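Local coordinates for OxyR (Porphyromonas gingivalis, PDB 3HO7), which probably acts as a redox-sensitive, DNA-binding transcriptional activator of the LysR family, represented here by its regulatory domain, at residues 14-19 and 62-67; 78-83 and 189-194. One frame throughout, in Å; residues are numbered along the deposited sequence.

Both contacts pair neighbouring strands of one mixed sheet in the regulatory domain, and their centres lie about 9 Å apart on the same side of the chain's centre. Contact 1 joins two parallel strands deep in the sheet; contact 2 sets the long strand 75-89 antiparallel to strand 184-194. They meet where strand 63-66 runs against strand 184-194, Ile66 O and Arg190 N being 2.8 Å apart, a probable hydrogen bond. Both are mostly buried, with polar side chains at their margins. Small and branched aliphatic side chains fill contact 1, with Asn14 and Asp62 at one end, while contact 2 sets a tyrosine ring against a valine and lays an arginine over backbone at its partly exposed end.

Contact 1. Residues 14-19 and 62-67; sequences NIAVLP and DMAIIA
Backbone hydrogen bonds join two neighbouring parallel strands, linked through strand 40-46 and two helices, in the periplasmic-binding-protein-like fold of the regulatory domain. The straightest runs from Ile65 N to Ala16 O (2.9 Å, 176° at the hydrogen), and Ala16 N donates to Met63 O at 3.0 Å. Where strand 63-66 begins, Asn14 O takes a short bond from Asp62 N (2.6 Å) and a weak one from Met63 N. Asp62 suits this end because its carboxylate answers the backbone: OD2 accepts from Asn14 N, which meets it from above the carboxylate plane, while OD1 accepts from a water that in turn accepts from Asn14 ND2. Asn14 OD1 turns instead to Arg12. Ala16 and Ala64 put small methyls on the face covered by helix 49-58, where both touch Cys52. The other face carries Ile15, Val17, Ile65 and Met63, whose end leads away. Ile65 CG1 lies anti to its carbonyl carbon (chi1 -52°), which brings CD1 between Ile15 and Val17. Val17 lies alongside Ile65, CG2 of Val17 being 3.5 Å from CD1 of Ile65. The Ile15 side chain crosses obliquely, and its CD1 meets Ile65 CD1 at 3.4 Å, tighter than usual van der Waals contact.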
ATOM      1  N   ASN A  14     -12.556  17.461   4.062  1.00 35.39           N
ATOM      2  CA  ASN A  14     -12.402  16.011   4.080  1.00 34.64           C
ATOM      3  C   ASN A  14     -12.233  15.479   2.665  1.00 33.57           C
ATOM      4  O   ASN A  14     -13.183  15.464   1.888  1.00 33.46           O
ATOM      5  CB  ASN A  14     -13.612  15.355   4.741  1.00 35.49           C
ATOM      6  CG  ASN A  14     -13.907  15.927   6.113  1.00 36.29           C
ATOM      7  OD1 ASN A  14     -13.001  16.117   6.926  1.00 35.88           O
ATOM      8  ND2 ASN A  14     -15.179  16.203   6.380  1.00 37.16           N
ATOM      9  N   ILE A  15     -11.021  15.045   2.334  1.00 32.70           N
ATOM     10  CA  ILE A  15     -10.730  14.588   0.979  1.00 31.67           C
ATOM     11  C   ILE A  15     -10.189  13.164   0.936  1.00 31.15           C
ATOM     12  O   ILE A  15      -9.284  12.803   1.689  1.00 30.90           O
ATOM     13  CB  ILE A  15      -9.738  15.525   0.269  1.00 31.34           C
ATOM     14  CG1 ILE A  15      -9.440  15.008  -1.140  1.00 30.98           C
ATOM     15  CG2 ILE A  15      -8.459  15.657   1.079  1.00 31.16           C
ATOM     16  CD1 ILE A  15      -8.448  15.850  -1.899  1.00 31.47           C
ATOM     17  N   ALA A  16     -10.753  12.358   0.043  1.00 30.62           N
ATOM     18  CA  ALA A  16     -10.308  10.988  -0.138  1.00 30.39           C
ATOM     19  C   ALA A  16      -9.310  10.914  -1.284  1.00 29.66           C
ATOM     20  O   ALA A  16      -9.291  11.777  -2.164  1.00 29.49           O
ATOM     21  CB  ALA A  16     -11.493  10.075  -0.406  1.00 30.58           C
ATOM     22  N   VAL A  17      -8.477   9.884  -1.266  1.00 29.49           N
ATOM     23  CA  VAL A  17      -7.485   9.694  -2.308  1.00 29.03           C
ATOM     24  C   VAL A  17      -7.284   8.209  -2.551  1.00 28.99           C
ATOM     25  O   VAL A  17      -7.276   7.413  -1.611  1.00 29.21           O
ATOM     26  CB  VAL A  17      -6.137  10.334  -1.926  1.00 28.92           C
ATOM     27  CG1 VAL A  17      -5.146  10.223  -3.077  1.00 28.59           C
ATOM     28  CG2 VAL A  17      -6.340  11.786  -1.522  1.00 29.57           C
ATOM     29  N   LEU A  18      -7.132   7.838  -3.817  1.00 28.79           N
ATOM     30  CA  LEU A  18      -6.876   6.450  -4.167  1.00 28.83           C
ATOM     31  C   LEU A  18      -5.537   5.978  -3.623  1.00 28.63           C
ATOM     32  O   LEU A  18      -4.582   6.752  -3.529  1.00 28.45           O
ATOM     33  CB  LEU A  18      -6.925   6.252  -5.681  1.00 28.64           C
ATOM     34  CG  LEU A  18      -8.328   6.109  -6.271  1.00 29.01           C
ATOM     35  CD1 LEU A  18      -9.221   7.246  -5.807  1.00 30.22           C
ATOM     36  CD2 LEU A  18      -8.269   6.036  -7.792  1.00 28.99           C
ATOM     37  N   PRO A  19      -5.462   4.691  -3.261  1.00 28.96           N
ATOM     38  CA  PRO A  19      -4.230   4.104  -2.760  1.00 29.01           C
ATOM     39  C   PRO A  19      -3.164   4.077  -3.843  1.00 28.59           C
ATOM     40  O   PRO A  19      -1.974   4.036  -3.538  1.00 28.41           O
ATOM     41  CB  PRO A  19      -4.637   2.671  -2.400  1.00 29.30           C
ATOM     42  CG  PRO A  19      -6.133   2.667  -2.376  1.00 30.03           C
ATOM     43  CD  PRO A  19      -6.552   3.708  -3.350  1.00 29.36           C
ATOM     44  N   ASP A  62     -15.739  15.711   1.262  1.00 34.81           N
ATOM     45  CA  ASP A  62     -16.044  16.866   0.425  1.00 34.58           C
ATOM     46  C   ASP A  62     -15.572  16.683  -1.012  1.00 33.64           C
ATOM     47  O   ASP A  62     -16.248  17.098  -1.953  1.00 33.79           O
ATOM     48  CB  ASP A  62     -15.419  18.131   1.019  1.00 34.95           C
ATOM     49  CG  ASP A  62     -16.018  18.503   2.359  1.00 36.04           C
ATOM     50  OD1 ASP A  62     -17.236  18.296   2.547  1.00 36.98           O
ATOM     51  OD2 ASP A  62     -15.274  19.008   3.224  1.00 36.74           O
ATOM     52  N   MET A  63     -14.404  16.070  -1.173  1.00 32.64           N
ATOM     53  CA  MET A  63     -13.815  15.870  -2.490  1.00 31.77           C
ATOM     54  C   MET A  63     -13.131  14.515  -2.551  1.00 31.04           C
ATOM     55  O   MET A  63     -12.807  13.924  -1.520  1.00 31.04           O
ATOM     56  CB  MET A  63     -12.795  16.970  -2.797  1.00 31.63           C
ATOM     57  CG  MET A  63     -13.292  18.379  -2.531  1.00 32.06           C
ATOM     58  SD  MET A  63     -12.021  19.640  -2.761  1.00 31.70           S
ATOM     59  CE  MET A  63     -12.964  21.114  -2.366  1.00 32.46           C
ATOM     60  N   ALA A  64     -12.904  14.027  -3.765  1.00 30.33           N
ATOM     61  CA  ALA A  64     -12.202  12.767  -3.947  1.00 29.59           C
ATOM     62  C   ALA A  64     -11.265  12.816  -5.145  1.00 28.97           C
ATOM     63  O   ALA A  64     -11.652  13.240  -6.236  1.00 28.97           O
ATOM     64  CB  ALA A  64     -13.192  11.618  -4.093  1.00 29.91           C
ATOM     65  N   ILE A  65     -10.029  12.382  -4.928  1.00 28.43           N
ATOM     66  CA  ILE A  65      -9.047  12.262  -5.992  1.00 28.02           C
ATOM     67  C   ILE A  65      -9.096  10.839  -6.528  1.00 27.56           C
ATOM     68  O   ILE A  65      -8.802   9.885  -5.809  1.00 27.45           O
ATOM     69  CB  ILE A  65      -7.632  12.578  -5.481  1.00 27.90           C
ATOM     70  CG1 ILE A  65      -7.624  13.925  -4.751  1.00 28.43           C
ATOM     71  CG2 ILE A  65      -6.635  12.575  -6.629  1.00 27.71           C
ATOM     72  CD1 ILE A  65      -6.317  14.237  -4.051  1.00 28.62           C
ATOM     73  N   ILE A  66      -9.489  10.701  -7.790  1.00 27.50           N
ATOM     74  CA  ILE A  66      -9.702   9.388  -8.383  1.00 27.22           C
ATOM     75  C   ILE A  66      -8.951   9.237  -9.702  1.00 27.05           C
ATOM     76  O   ILE A  66      -8.417  10.211 -10.235  1.00 27.24           O
ATOM     77  CB  ILE A  66     -11.199   9.127  -8.616  1.00 27.65           C
ATOM     78  CG1 ILE A  66     -11.781  10.189  -9.551  1.00 27.60           C
ATOM     79  CG2 ILE A  66     -11.948   9.114  -7.287  1.00 28.12           C
ATOM     80  CD1 ILE A  66     -13.264  10.023  -9.829  1.00 27.39           C
ATOM     81  N   ALA A  67      -8.915   8.012 -10.221  1.00 26.70           N
ATOM     82  CA  ALA A  67      -8.202   7.716 -11.459  1.00 26.76           C
ATOM     83  C   ALA A  67      -9.172   7.363 -12.584  1.00 27.19           C
ATOM     84  O   ALA A  67      -8.923   6.449 -13.370  1.00 27.38           O
ATOM     85  CB  ALA A  67      -7.211   6.581 -11.237  1.00 26.41           C
TER
HETATM   86  O   HOH W   1     -17.362  15.685   4.091  1.00 49.38           O

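Contact 2. Residues 78-83 and 189-194; sequences DLLYYE and VRLAVR
This is an antiparallel strand pair with a classic beta bulge that shifts the register by one, where strand 75-89 lies along strand 184-194 in the regulatory domain's sheet. Leu80 and Tyr81 together face Val189, so Val189 O accepts from both Leu80 N (2.9 Å) and Tyr81 N (3.2 Å), each donor in the carbonyl plane. Val189 N returns a bond to Tyr81 O nearly along the C=O axis. On the Asp78 side of the bulge, Asp78 and Leu191 exchange two backbone bonds. Tyr81 takes the crowded first torsion, CG between backbone N and carbonyl carbon (chi1 59°), which lays its ring alongside Val189. Val189 CB sits over the ring face, 3.5 Å from the centroid, in a CH-pi contact. Beta-branched valine suits this place because its two methyls spread over that same face, Val189 CG2 meeting Tyr81 CE1 at 3.3 Å. Leu80 CD1 crosses to Leu191 CB at 3.8 Å, with helix 200-211 beside Leu80. Arg190, bent at chi3 (67°), lays a guanidinium face over Asp78 C and Leu79 N. Its NE salt bridge to Asp77 reaches strand 75-89, so an ionic link adds to the backbone bonds and apolar contact, while NH1 pairs with Glu188 on its own strand.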
ATOM      1  N   ASP A  78     -13.274  16.882 -12.442  1.00 28.63           N
ATOM      2  CA  ASP A  78     -12.480  17.730 -13.313  1.00 28.95           C
ATOM      3  C   ASP A  78     -11.090  17.135 -13.484  1.00 28.26           C
ATOM      4  O   ASP A  78     -10.540  16.541 -12.556  1.00 27.40           O
ATOM      5  CB  ASP A  78     -12.378  19.139 -12.729  1.00 29.54           C
ATOM      6  CG  ASP A  78     -13.711  19.858 -12.705  1.00 30.32           C
ATOM      7  OD1 ASP A  78     -14.289  20.085 -13.791  1.00 31.95           O
ATOM      8  OD2 ASP A  78     -14.182  20.199 -11.600  1.00 30.40           O
ATOM      9  N   LEU A  79     -10.526  17.296 -14.674  1.00 28.67           N
ATOM     10  CA  LEU A  79      -9.208  16.758 -14.964  1.00 28.28           C
ATOM     11  C   LEU A  79      -8.126  17.452 -14.142  1.00 28.04           C
ATOM     12  O   LEU A  79      -8.102  18.679 -14.028  1.00 28.62           O
ATOM     13  CB  LEU A  79      -8.898  16.884 -16.458  1.00 29.13           C
ATOM     14  CG  LEU A  79      -7.537  16.365 -16.925  1.00 29.08           C
ATOM     15  CD1 LEU A  79      -7.400  14.873 -16.629  1.00 28.82           C
ATOM     16  CD2 LEU A  79      -7.335  16.642 -18.406  1.00 30.84           C
ATOM     17  N   LEU A  80      -7.241  16.655 -13.558  1.00 26.98           N
ATOM     18  CA  LEU A  80      -6.081  17.189 -12.861  1.00 26.83           C
ATOM     19  C   LEU A  80      -4.837  16.946 -13.704  1.00 27.15           C
ATOM     20  O   LEU A  80      -4.078  17.871 -13.989  1.00 27.99           O
ATOM     21  CB  LEU A  80      -5.934  16.551 -11.480  1.00 26.08           C
ATOM     22  CG  LEU A  80      -7.109  16.790 -10.529  1.00 25.52           C
ATOM     23  CD1 LEU A  80      -6.836  16.179  -9.165  1.00 25.43           C
ATOM     24  CD2 LEU A  80      -7.392  18.284 -10.408  1.00 26.05           C
ATOM     25  N   TYR A  81      -4.647  15.697 -14.121  1.00 26.68           N
ATOM     26  CA  TYR A  81      -3.518  15.338 -14.970  1.00 26.91           C
ATOM     27  C   TYR A  81      -3.650  13.916 -15.505  1.00 26.62           C
ATOM     28  O   TYR A  81      -4.375  13.094 -14.936  1.00 25.92           O
ATOM     29  CB  TYR A  81      -2.200  15.486 -14.205  1.00 26.65           C
ATOM     30  CG  TYR A  81      -2.103  14.629 -12.962  1.00 25.88           C
ATOM     31  CD1 TYR A  81      -1.452  13.402 -12.988  1.00 25.63           C
ATOM     32  CD2 TYR A  81      -2.655  15.052 -11.762  1.00 25.32           C
ATOM     33  CE1 TYR A  81      -1.359  12.618 -11.850  1.00 25.07           C
ATOM     34  CE2 TYR A  81      -2.572  14.276 -10.621  1.00 25.83           C
ATOM     35  CZ  TYR A  81      -1.922  13.063 -10.669  1.00 25.06           C
ATOM     36  OH  TYR A  81      -1.844  12.297  -9.526  1.00 25.61           O
ATOM     37  N   TYR A  82      -2.952  13.641 -16.601  1.00 27.22           N
ATOM     38  CA  TYR A  82      -2.852  12.288 -17.130  1.00 27.04           C
ATOM     39  C   TYR A  82      -1.593  11.643 -16.581  1.00 26.57           C
ATOM     40  O   TYR A  82      -0.666  12.331 -16.161  1.00 27.11           O
ATOM     41  CB  TYR A  82      -2.816  12.300 -18.660  1.00 27.87           C
ATOM     42  CG  TYR A  82      -4.093  12.788 -19.298  1.00 28.66           C
ATOM     43  CD1 TYR A  82      -4.215  14.101 -19.734  1.00 29.40           C
ATOM     44  CD2 TYR A  82      -5.180  11.940 -19.461  1.00 28.55           C
ATOM     45  CE1 TYR A  82      -5.382  14.554 -20.315  1.00 31.09           C
ATOM     46  CE2 TYR A  82      -6.353  12.385 -20.042  1.00 30.03           C
ATOM     47  CZ  TYR A  82      -6.447  13.694 -20.468  1.00 31.17           C
ATOM     48  OH  TYR A  82      -7.607  14.150 -21.046  1.00 33.38           O
ATOM     49  N   GLU A  83      -1.556  10.319 -16.578  1.00 26.23           N
ATOM     50  CA  GLU A  83      -0.413   9.619 -16.026  1.00 25.91           C
ATOM     51  C   GLU A  83      -0.227   8.290 -16.731  1.00 26.03           C
ATOM     52  O   GLU A  83      -1.144   7.472 -16.784  1.00 25.80           O
ATOM     53  CB  GLU A  83      -0.597   9.397 -14.527  1.00 25.25           C
ATOM     54  CG  GLU A  83       0.584   8.720 -13.857  1.00 24.23           C
ATOM     55  CD  GLU A  83       0.455   8.695 -12.348  1.00 22.47           C
ATOM     56  OE1 GLU A  83      -0.687   8.639 -11.852  1.00 21.67           O
ATOM     57  OE2 GLU A  83       1.495   8.727 -11.661  1.00 22.58           O
ATOM     58  N   VAL A 189      -6.098  11.285 -13.746  1.00 27.07           N
ATOM     59  CA  VAL A 189      -6.308  11.598 -12.344  1.00 26.63           C
ATOM     60  C   VAL A 189      -7.229  12.809 -12.270  1.00 27.02           C
ATOM     61  O   VAL A 189      -6.940  13.849 -12.857  1.00 27.74           O
ATOM     62  CB  VAL A 189      -4.976  11.895 -11.630  1.00 26.42           C
ATOM     63  CG1 VAL A 189      -5.216  12.213 -10.164  1.00 26.38           C
ATOM     64  CG2 VAL A 189      -4.025  10.712 -11.772  1.00 26.06           C
ATOM     65  N   ARG A 190      -8.344  12.663 -11.564  1.00 27.04           N
ATOM     66  CA  ARG A 190      -9.370  13.696 -11.545  1.00 27.56           C
ATOM     67  C   ARG A 190      -9.806  14.012 -10.125  1.00 27.56           C
ATOM     68  O   ARG A 190      -9.630  13.202  -9.218  1.00 27.02           O
ATOM     69  CB  ARG A 190     -10.576  13.258 -12.381  1.00 27.81           C
ATOM     70  CG  ARG A 190     -10.207  12.789 -13.786  1.00 27.95           C
ATOM     71  CD  ARG A 190     -11.432  12.380 -14.592  1.00 28.96           C
ATOM     72  NE  ARG A 190     -12.298  13.517 -14.880  1.00 29.69           N
ATOM     73  CZ  ARG A 190     -12.131  14.336 -15.912  1.00 29.89           C
ATOM     74  NH1 ARG A 190     -11.127  14.145 -16.757  1.00 30.41           N
ATOM     75  NH2 ARG A 190     -12.968  15.346 -16.096  1.00 30.78           N
ATOM     76  N   LEU A 191     -10.369  15.200  -9.932  1.00 28.24           N
ATOM     77  CA  LEU A 191     -10.898  15.583  -8.630  1.00 28.47           C
ATOM     78  C   LEU A 191     -12.417  15.554  -8.683  1.00 29.07           C
ATOM     79  O   LEU A 191     -13.036  16.316  -9.427  1.00 29.69           O
ATOM     80  CB  LEU A 191     -10.415  16.979  -8.232  1.00 28.67           C
ATOM     81  CG  LEU A 191     -10.441  17.267  -6.726  1.00 28.71           C
ATOM     82  CD1 LEU A 191     -10.325  18.761  -6.463  1.00 29.53           C
ATOM     83  CD2 LEU A 191     -11.702  16.711  -6.092  1.00 29.07           C
ATOM     84  N   ALA A 192     -13.017  14.669  -7.896  1.00 29.42           N
ATOM     85  CA  ALA A 192     -14.462  14.484  -7.928  1.00 30.28           C
ATOM     86  C   ALA A 192     -15.155  15.079  -6.706  1.00 30.94           C
ATOM     87  O   ALA A 192     -14.569  15.173  -5.626  1.00 30.59           O
ATOM     88  CB  ALA A 192     -14.800  13.006  -8.064  1.00 30.22           C
ATOM     89  N   VAL A 193     -16.371  15.559  -6.902  1.00 32.09           N
ATOM     90  CA  VAL A 193     -17.219  16.071  -5.830  1.00 33.27           C
ATOM     91  C   VAL A 193     -18.688  15.805  -6.138  1.00 34.33           C
ATOM     92  O   VAL A 193     -19.002  15.242  -7.132  1.00 34.45           O
ATOM     93  CB  VAL A 193     -17.072  17.586  -5.639  1.00 33.57           C
ATOM     94  CG1 VAL A 193     -15.658  17.959  -5.566  1.00 33.31           C
ATOM     95  CG2 VAL A 193     -17.679  18.320  -6.765  1.00 34.23           C
ATOM     96  N   ARG A 194     -19.583  16.276  -5.293  1.00 35.55           N
ATOM     97  CA  ARG A 194     -21.010  16.282  -5.589  1.00 36.87           C
ATOM     98  C   ARG A 194     -21.348  17.476  -6.475  1.00 37.50           C
ATOM     99  O   ARG A 194     -20.681  18.508  -6.420  1.00 37.37           O
ATOM    100  CB  ARG A 194     -21.832  16.322  -4.298  1.00 37.66           C
ATOM    101  CG  ARG A 194     -21.966  14.973  -3.610  1.00 38.23           C
ATOM    102  CD  ARG A 194     -22.770  15.072  -2.322  1.00 40.10           C
ATOM    103  NE  ARG A 194     -24.039  15.775  -2.501  1.00 41.77           N
ATOM    104  CZ  ARG A 194     -25.202  15.178  -2.746  1.00 42.66           C
ATOM    105  NH1 ARG A 194     -25.267  13.858  -2.852  1.00 42.91           N
ATOM    106  NH2 ARG A 194     -26.303  15.903  -2.889  1.00 44.00           N
TER